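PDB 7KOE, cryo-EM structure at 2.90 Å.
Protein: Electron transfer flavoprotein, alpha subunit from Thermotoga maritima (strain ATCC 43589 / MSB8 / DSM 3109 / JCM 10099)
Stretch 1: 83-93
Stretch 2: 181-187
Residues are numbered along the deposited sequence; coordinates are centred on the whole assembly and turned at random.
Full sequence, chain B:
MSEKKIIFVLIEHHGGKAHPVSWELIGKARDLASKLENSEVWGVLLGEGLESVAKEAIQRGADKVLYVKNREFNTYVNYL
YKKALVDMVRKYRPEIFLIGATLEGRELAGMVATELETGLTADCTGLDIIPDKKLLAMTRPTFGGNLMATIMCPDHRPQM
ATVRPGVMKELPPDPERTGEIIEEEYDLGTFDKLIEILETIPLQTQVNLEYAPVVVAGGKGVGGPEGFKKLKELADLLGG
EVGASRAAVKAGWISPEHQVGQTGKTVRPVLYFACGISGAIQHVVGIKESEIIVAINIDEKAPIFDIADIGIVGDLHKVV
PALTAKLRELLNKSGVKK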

# COMPACT_ATOMS: atom_id res chain seq x y z
N LYS B 83 -8.01 -23.54 -55.02
CA LYS B 83 -7.10 -23.58 -56.16
C LYS B 83 -7.22 -22.33 -57.02
O LYS B 83 -6.25 -21.95 -57.69
CB LYS B 83 -7.39 -24.82 -57.00
CG LYS B 83 -6.22 -25.28 -57.86
CD LYS B 83 -6.43 -26.70 -58.36
CE LYS B 83 -6.58 -27.67 -57.21
NZ LYS B 83 -6.84 -29.05 -57.69
N ALA B 84 -8.38 -21.67 -57.00
CA ALA B 84 -8.60 -20.45 -57.76
C ALA B 84 -8.38 -19.19 -56.95
O ALA B 84 -7.96 -18.17 -57.50
CB ALA B 84 -10.02 -20.44 -58.33
N LEU B 85 -8.65 -19.22 -55.64
CA LEU B 85 -8.50 -18.05 -54.80
C LEU B 85 -7.11 -17.92 -54.19
O LEU B 85 -6.93 -17.16 -53.24
CB LEU B 85 -9.56 -18.04 -53.70
CG LEU B 85 -10.92 -17.62 -54.23
CD1 LEU B 85 -12.02 -18.36 -53.52
CD2 LEU B 85 -11.08 -16.13 -54.06
N VAL B 86 -6.14 -18.70 -54.67
CA VAL B 86 -4.73 -18.39 -54.46
C VAL B 86 -4.01 -18.11 -55.76
O VAL B 86 -2.86 -17.64 -55.73
CB VAL B 86 -4.00 -19.50 -53.68
CG1 VAL B 86 -4.76 -19.86 -52.41
CG2 VAL B 86 -3.78 -20.72 -54.55
N ASP B 87 -4.62 -18.40 -56.91
CA ASP B 87 -4.10 -17.92 -58.17
C ASP B 87 -4.52 -16.48 -58.43
O ASP B 87 -3.77 -15.72 -59.04
CB ASP B 87 -4.55 -18.82 -59.31
CG ASP B 87 -3.73 -20.09 -59.40
OD1 ASP B 87 -2.69 -20.18 -58.71
OD2 ASP B 87 -4.12 -21.01 -60.15
N MET B 88 -5.70 -16.08 -57.95
CA MET B 88 -6.17 -14.71 -58.07
C MET B 88 -5.64 -13.82 -56.95
O MET B 88 -5.94 -12.62 -56.94
CB MET B 88 -7.69 -14.67 -58.09
CG MET B 88 -8.30 -15.37 -59.29
SD MET B 88 -7.52 -14.89 -60.84
CE MET B 88 -6.84 -16.45 -61.39
N VAL B 89 -4.90 -14.38 -56.01
CA VAL B 89 -4.16 -13.60 -55.03
C VAL B 89 -2.68 -13.50 -55.39
O VAL B 89 -2.09 -12.43 -55.21
CB VAL B 89 -4.36 -14.19 -53.62
CG1 VAL B 89 -3.60 -13.44 -52.56
CG2 VAL B 89 -5.82 -14.12 -53.27
N ARG B 90 -2.10 -14.55 -55.95
CA ARG B 90 -0.73 -14.47 -56.43
C ARG B 90 -0.61 -13.58 -57.67
O ARG B 90 0.45 -12.97 -57.88
CB ARG B 90 -0.20 -15.87 -56.73
CG ARG B 90 0.30 -16.60 -55.50
CD ARG B 90 0.72 -18.02 -55.84
NE ARG B 90 1.43 -18.64 -54.72
CZ ARG B 90 0.83 -19.30 -53.74
NH1 ARG B 90 -0.49 -19.42 -53.72
NH2 ARG B 90 1.55 -19.84 -52.76
N LYS B 91 -1.67 -13.48 -58.47
CA LYS B 91 -1.60 -12.68 -59.69
C LYS B 91 -1.77 -11.19 -59.41
O LYS B 91 -0.96 -10.38 -59.86
CB LYS B 91 -2.66 -13.15 -60.69
CG LYS B 91 -2.76 -12.31 -61.94
CD LYS B 91 -3.75 -12.91 -62.92
CE LYS B 91 -3.18 -14.13 -63.61
NZ LYS B 91 -4.12 -14.67 -64.64
N TYR B 92 -2.81 -10.82 -58.67
CA TYR B 92 -3.15 -9.41 -58.50
C TYR B 92 -2.56 -8.78 -57.24
O TYR B 92 -2.54 -7.55 -57.14
CB TYR B 92 -4.67 -9.24 -58.48
CG TYR B 92 -5.32 -9.69 -59.77
CD1 TYR B 92 -5.33 -8.85 -60.88
CD2 TYR B 92 -5.89 -10.94 -59.88
CE1 TYR B 92 -5.92 -9.26 -62.06
CE2 TYR B 92 -6.47 -11.36 -61.06
CZ TYR B 92 -6.48 -10.51 -62.15
OH TYR B 92 -7.06 -10.92 -63.32
N ARG B 93 -2.06 -9.60 -56.30
CA ARG B 93 -1.44 -9.22 -55.03
C ARG B 93 -2.28 -8.24 -54.21
O ARG B 93 -1.94 -7.05 -54.14
CB ARG B 93 -0.05 -8.62 -55.28
CG ARG B 93 0.93 -9.60 -55.89
CD ARG B 93 2.29 -8.96 -56.09
NE ARG B 93 2.95 -8.67 -54.82
CZ ARG B 93 3.77 -9.51 -54.20
NH1 ARG B 93 4.03 -10.69 -54.74
NH2 ARG B 93 4.33 -9.17 -53.05
N ILE B 181 -15.32 -5.17 -65.10
CA ILE B 181 -15.52 -6.54 -64.67
C ILE B 181 -14.47 -7.40 -65.37
O ILE B 181 -14.51 -7.57 -66.59
CB ILE B 181 -16.94 -7.02 -64.99
CG1 ILE B 181 -17.96 -6.11 -64.31
CG2 ILE B 181 -17.13 -8.45 -64.52
CD1 ILE B 181 -19.40 -6.53 -64.51
N ILE B 182 -13.53 -7.93 -64.60
CA ILE B 182 -12.46 -8.74 -65.17
C ILE B 182 -12.91 -10.19 -65.20
O ILE B 182 -13.10 -10.81 -64.15
CB ILE B 182 -11.16 -8.59 -64.37
CG1 ILE B 182 -10.74 -7.12 -64.28
CG2 ILE B 182 -10.06 -9.42 -65.00
CD1 ILE B 182 -10.97 -6.51 -62.92
N GLU B 183 -13.08 -10.74 -66.39
CA GLU B 183 -13.37 -12.16 -66.54
C GLU B 183 -12.07 -12.92 -66.79
O GLU B 183 -11.38 -12.67 -67.78
CB GLU B 183 -14.36 -12.43 -67.69
CG GLU B 183 -15.80 -12.07 -67.37
CD GLU B 183 -16.12 -10.61 -67.64
OE1 GLU B 183 -15.23 -9.90 -68.15
OE2 GLU B 183 -17.25 -10.19 -67.35
N GLU B 184 -11.75 -13.82 -65.87
CA GLU B 184 -10.62 -14.73 -66.02
C GLU B 184 -11.22 -16.13 -66.14
O GLU B 184 -11.67 -16.70 -65.14
CB GLU B 184 -9.65 -14.62 -64.85
CG GLU B 184 -8.44 -15.53 -64.95
CD GLU B 184 -7.49 -15.15 -66.07
OE1 GLU B 184 -7.41 -13.95 -66.41
OE2 GLU B 184 -6.83 -16.06 -66.61
N GLU B 185 -11.26 -16.66 -67.35
CA GLU B 185 -11.86 -17.97 -67.59
C GLU B 185 -10.91 -19.03 -67.05
O GLU B 185 -9.96 -19.44 -67.72
CB GLU B 185 -12.15 -18.17 -69.07
CG GLU B 185 -13.52 -17.65 -69.50
CD GLU B 185 -13.55 -16.14 -69.67
OE1 GLU B 185 -12.53 -15.57 -70.11
OE2 GLU B 185 -14.60 -15.53 -69.38
N TYR B 186 -11.18 -19.47 -65.83
CA TYR B 186 -10.25 -20.29 -65.07
C TYR B 186 -10.26 -21.73 -65.57
O TYR B 186 -11.32 -22.30 -65.84
CB TYR B 186 -10.60 -20.25 -63.59
CG TYR B 186 -9.46 -20.63 -62.68
CD1 TYR B 186 -8.54 -19.68 -62.26
CD2 TYR B 186 -9.31 -21.94 -62.24
CE1 TYR B 186 -7.49 -20.03 -61.43
CE2 TYR B 186 -8.26 -22.29 -61.40
CZ TYR B 186 -7.36 -21.33 -61.01
OH TYR B 186 -6.32 -21.68 -60.18
N ASP B 187 -9.07 -22.31 -65.67
CA ASP B 187 -8.90 -23.69 -66.07
C ASP B 187 -8.33 -24.46 -64.89
O ASP B 187 -7.50 -23.94 -64.14
CB ASP B 187 -7.98 -23.79 -67.31
CG ASP B 187 -8.04 -25.16 -67.99
OD1 ASP B 187 -8.03 -26.22 -67.33
OD2 ASP B 187 -8.10 -25.16 -69.24

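Packing of a partly helical segment (83-93) against a stretch that starts as a strand (181-187) of the same chain; residues that touch are at least 90 apart in sequence. In the backbone arrangement, the first stretch meets the second through Lys 83, Ala 84, Asp 87, Met 88, Lys 91 and Tyr 92, with Met 88 N bonded to Ala 84 O (3.1 Å) and Lys 91 N to Asp 87 O (3.1 Å). The closest CA pairs are Ala 84 CA to Tyr 186 CA at 7.5 Å and Met 88 CA to Glu 184 CA at 9.1 Å, so the contact is made mainly by side chains, and the two chains run in opposite senses: later residues of the first stretch meet earlier residues of the second. In the second stretch, Ile 182, Glu 184 and Tyr 186 point toward the first, whereas Glu 183 points away, the alternation expected of an extended backbone. The two stretches together bury 338 Å².

The apolar contacts centre on Tyr 186, which contributes the largest covered area, 108 Å². Its chi1 is t, and its ring reaches in beside Ala 84, whose CB lies over one face, 3.9 Å from the ring centroid and 11° off the ring normal, a CH-pi contact for which the small methyl is well suited. Met 88 leaves its backbone sideways, but its end comes nearer the second stretch; its CE meets the ring edge 3.6 Å from Tyr 186 CE1 and also lies 4.0 Å from Glu 184 CG, touching the aliphatic part of that acidic side chain. A separate van der Waals contact lies farther along, where Tyr 92 points toward the second stretch and its OH approaches the methyl Ile 182 CG2 at 3.8 Å.

Hydrogen bonding across the stretches involves the Tyr 186 hydroxyl, which ends beside the backbone of Lys 83, where Tyr 186 OH and Lys 83 O, 2.5 Å apart, form a weak hydrogen bond. Its details deserve caution, because Tyr 186 OH also lies 2.3 Å from Asp 87 OD2, too close in the model, and the position of the hydroxyl is correspondingly less sure.

Charge pairing joins Lys 91 and Glu 184, which both point toward the opposing stretch and bring unlike charges together in a salt bridge. At 3.6 Å from Lys 91 NZ to Glu 184 OE2 it is long, and Lys 91 is exposed, so solvent is likely to weaken the attraction. The lysine chain is extended through chi1 and chi2 (both t) before chi3 turns to m. Glu 184 thus combines a methylene contact with Met 88 and a carboxylate contact with Lys 91.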